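Hypothetical protein, GDSL-like Lipase/Acylhydrolase family protein (Bacteroides uniformis, PDB 4M8K) probably hydrolyses ester bonds, as do GDSL-like lipases and acylhydrolases. Local coordinates at residues A[64-67]-A[68-72]. Numbering follows the deposited sequence.
Sequences WWYR and FIHEH
Tyr66 lays its phenol ring flat against the imidazole of His70, one helical turn on, in an offset stack with centroids 3.8 Å apart and planes only 7° from parallel. His70 CD2 sits over the middle of the phenol, while Tyr66 CZ lies over the middle of the imidazole. The tyrosine gets there because CG stands anti to its backbone N (chi1 -175°), which swings the ring along the helix toward its C-terminal end. With an alanine at Tyr66, the imidazole would probably lose its stacking partner and be set free to turn.

In this alpha/beta fold, built round a parallel sheet, the helix is amphipathic: Trp65 and Ile69 pack on strands 22-27 and 75-81, and Phe68 meets helix 208-222. Arg67 and Glu71 repeat the i to i+4 spacing with charge: Glu71 OE2 hovers over one guanidinium face, 3.2 Å from Arg67 CZ, and the guanidinium and carboxylate planes stand 77° apart. No N-H points at this oxygen, so the attraction is purely electrostatic; Arg67 NE is instead paired with Asp215 of helix 208-222.

Four i+4 to i backbone hydrogen bonds, each 2.9 Å long, run beneath both pairs: Phe68 N to Trp64 O, Ile69 N to Trp65 O, His70 N to Tyr66 O and Glu71 N to Arg67 O. Within the helix, Phe68 CB comes to 4.4 Å from Trp64 CE3, and the indole's NE1 bonds to Ser31.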
ATOM      1  N   TRP A  64       2.442 -11.373  -2.175  1.00 25.49           N
ATOM      2  CA  TRP A  64       1.233 -11.132  -2.950  1.00 21.34           C
ATOM      3  C   TRP A  64       1.579 -10.431  -4.247  1.00 25.48           C
ATOM      4  O   TRP A  64       0.987 -10.710  -5.277  1.00 26.06           O
ATOM      5  CB  TRP A  64       0.168 -10.328  -2.169  1.00 24.62           C
ATOM      6  CG  TRP A  64       0.478  -8.844  -1.954  1.00 22.97           C
ATOM      7  CD1 TRP A  64       1.092  -8.295  -0.902  1.00 23.47           C
ATOM      8  CD2 TRP A  64       0.167  -7.786  -2.847  1.00 22.65           C
ATOM      9  NE1 TRP A  64       1.193  -6.923  -1.046  1.00 19.83           N
ATOM     10  CE2 TRP A  64       0.661  -6.591  -2.267  1.00 24.19           C
ATOM     11  CE3 TRP A  64      -0.434  -7.733  -4.123  1.00 23.21           C
ATOM     12  CZ2 TRP A  64       0.547  -5.340  -2.903  1.00 23.20           C
ATOM     13  CZ3 TRP A  64      -0.564  -6.512  -4.734  1.00 23.15           C
ATOM     14  CH2 TRP A  64      -0.035  -5.314  -4.139  1.00 23.07           C
ATOM     15  N   TRP A  65       2.530  -9.486  -4.185  1.00 25.71           N
ATOM     16  CA  TRP A  65       2.796  -8.564  -5.308  1.00 21.73           C
ATOM     17  C   TRP A  65       3.662  -9.210  -6.395  1.00 25.60           C
ATOM     18  O   TRP A  65       3.498  -8.903  -7.581  1.00 24.33           O
ATOM     19  CB  TRP A  65       3.390  -7.193  -4.824  1.00 24.92           C
ATOM     20  CG  TRP A  65       4.517  -7.345  -3.915  1.00 18.17           C
ATOM     21  CD1 TRP A  65       4.444  -7.502  -2.583  1.00 20.64           C
ATOM     22  CD2 TRP A  65       5.869  -7.528  -4.278  1.00 19.71           C
ATOM     23  NE1 TRP A  65       5.697  -7.774  -2.071  1.00 22.25           N
ATOM     24  CE2 TRP A  65       6.589  -7.766  -3.100  1.00 19.89           C
ATOM     25  CE3 TRP A  65       6.560  -7.495  -5.496  1.00 24.23           C
ATOM     26  CZ2 TRP A  65       7.981  -7.963  -3.091  1.00 20.04           C
ATOM     27  CZ3 TRP A  65       7.963  -7.676  -5.485  1.00 23.42           C
ATOM     28  CH2 TRP A  65       8.639  -7.888  -4.284  1.00 20.96           C
ATOM     29  N   TYR A  66       4.626 -10.033  -5.972  1.00 23.95           N
ATOM     30  CA  TYR A  66       5.480 -10.778  -6.867  1.00 21.85           C
ATOM     31  C   TYR A  66       4.615 -11.752  -7.653  1.00 23.58           C
ATOM     32  O   TYR A  66       4.734 -11.864  -8.883  1.00 24.57           O
ATOM     33  CB  TYR A  66       6.566 -11.515  -6.105  1.00 23.99           C
ATOM     34  CG  TYR A  66       7.536 -12.194  -7.017  1.00 32.52           C
ATOM     35  CD1 TYR A  66       7.200 -13.379  -7.651  1.00 32.37           C
ATOM     36  CD2 TYR A  66       8.794 -11.641  -7.269  1.00 35.41           C
ATOM     37  CE1 TYR A  66       8.080 -13.991  -8.494  1.00 35.81           C
ATOM     38  CE2 TYR A  66       9.689 -12.256  -8.115  1.00 37.48           C
ATOM     39  CZ  TYR A  66       9.313 -13.425  -8.725  1.00 38.33           C
ATOM     40  OH  TYR A  66      10.155 -14.035  -9.594  1.00 47.38           O
ATOM     41  N   ARG A  67       3.705 -12.409  -6.939  1.00 22.23           N
ATOM     42  CA  ARG A  67       2.735 -13.308  -7.529  1.00 22.39           C
ATOM     43  C   ARG A  67       1.872 -12.570  -8.488  1.00 22.77           C
ATOM     44  O   ARG A  67       1.710 -12.981  -9.641  1.00 27.00           O
ATOM     45  CB  ARG A  67       1.871 -13.975  -6.456  1.00 21.61           C
ATOM     46  CG  ARG A  67       2.579 -15.091  -5.700  1.00 25.61           C
ATOM     47  CD  ARG A  67       1.633 -15.725  -4.677  1.00 28.26           C
ATOM     48  NE  ARG A  67       0.388 -16.249  -5.270  1.00 30.84           N
ATOM     49  CZ  ARG A  67       0.234 -17.502  -5.705  1.00 32.46           C
ATOM     50  NH1 ARG A  67       1.226 -18.372  -5.656  1.00 34.57           N
ATOM     51  NH2 ARG A  67      -0.910 -17.880  -6.192  1.00 32.84           N
ATOM     52  N   PHE A  68       1.316 -11.458  -8.033  1.00 22.32           N
ATOM     53  CA  PHE A  68       0.413 -10.664  -8.892  1.00 22.35           C
ATOM     54  C   PHE A  68       1.119 -10.236 -10.180  1.00 28.70           C
ATOM     55  O   PHE A  68       0.578 -10.354 -11.289  1.00 30.28           O
ATOM     56  CB  PHE A  68      -0.126  -9.474  -8.137  1.00 20.16           C
ATOM     57  CG  PHE A  68      -0.985  -8.557  -8.945  1.00 19.55           C
ATOM     58  CD1 PHE A  68      -2.336  -8.779  -9.062  1.00 20.30           C
ATOM     59  CD2 PHE A  68      -0.443  -7.448  -9.529  1.00 20.47           C
ATOM     60  CE1 PHE A  68      -3.158  -7.897  -9.732  1.00 24.63           C
ATOM     61  CE2 PHE A  68      -1.261  -6.572 -10.254  1.00 25.93           C
ATOM     62  CZ  PHE A  68      -2.614  -6.798 -10.354  1.00 24.01           C
ATOM     63  N   ILE A  69       2.341  -9.777 -10.046  1.00 25.66           N
ATOM     64  CA  ILE A  69       3.056  -9.267 -11.217  1.00 25.32           C
ATOM     65  C   ILE A  69       3.417 -10.395 -12.177  1.00 26.07           C
ATOM     66  O   ILE A  69       3.146 -10.282 -13.358  1.00 28.55           O
ATOM     67  CB  ILE A  69       4.242  -8.380 -10.794  1.00 28.35           C
ATOM     68  CG1 ILE A  69       3.690  -7.033 -10.308  1.00 25.94           C
ATOM     69  CG2 ILE A  69       5.192  -8.125 -11.957  1.00 34.57           C
ATOM     70  CD1 ILE A  69       4.683  -6.256  -9.484  1.00 33.32           C
ATOM     71  N   HIS A  70       3.958 -11.484 -11.671  1.00 27.13           N
ATOM     72  CA  HIS A  70       4.482 -12.540 -12.532  1.00 31.72           C
ATOM     73  C   HIS A  70       3.391 -13.424 -13.114  1.00 32.18           C
ATOM     74  O   HIS A  70       3.558 -13.972 -14.181  1.00 35.04           O
ATOM     75  CB  HIS A  70       5.564 -13.309 -11.783  1.00 32.34           C
ATOM     76  CG  HIS A  70       6.793 -12.472 -11.553  1.00 46.50           C
ATOM     77  ND1 HIS A  70       7.956 -12.648 -12.266  1.00 56.55           N
ATOM     78  CD2 HIS A  70       7.013 -11.405 -10.740  1.00 40.48           C
ATOM     79  CE1 HIS A  70       8.851 -11.752 -11.884  1.00 60.61           C
ATOM     80  NE2 HIS A  70       8.305 -10.987 -10.957  1.00 51.57           N
ATOM     81  N   GLU A  71       2.230 -13.466 -12.478  1.00 35.25           N
ATOM     82  CA  GLU A  71       1.145 -14.281 -12.972  1.00 28.67           C
ATOM     83  C   GLU A  71       0.389 -13.597 -14.085  1.00 32.97           C
ATOM     84  O   GLU A  71      -0.244 -14.270 -14.855  1.00 27.12           O
ATOM     85  CB  GLU A  71       0.142 -14.634 -11.863  1.00 29.67           C
ATOM     86  CG  GLU A  71       0.644 -15.727 -10.932  1.00 29.67           C
ATOM     87  CD  GLU A  71       0.062 -15.657  -9.531  1.00 29.69           C
ATOM     88  OE1 GLU A  71      -0.939 -14.923  -9.283  1.00 30.53           O
ATOM     89  OE2 GLU A  71       0.664 -16.305  -8.653  1.00 33.10           O
ATOM     90  N   HIS A  72       0.447 -12.276 -14.186  1.00 34.28           N
ATOM     91  CA  HIS A  72      -0.530 -11.560 -15.025  1.00 33.81           C
ATOM     92  C   HIS A  72       0.091 -10.636 -16.096  1.00 29.37           C
ATOM     93  O   HIS A  72      -0.574  -9.740 -16.594  1.00 35.67           O
ATOM     94  CB  HIS A  72      -1.472 -10.766 -14.113  1.00 28.07           C
ATOM     95  CG  HIS A  72      -2.229 -11.634 -13.155  1.00 29.71           C
ATOM     96  ND1 HIS A  72      -3.088 -12.619 -13.582  1.00 34.10           N
ATOM     97  CD2 HIS A  72      -2.254 -11.681 -11.806  1.00 28.82           C
ATOM     98  CE1 HIS A  72      -3.598 -13.249 -12.546  1.00 31.70           C
ATOM     99  NE2 HIS A  72      -3.107 -12.707 -11.454  1.00 31.29           N
TER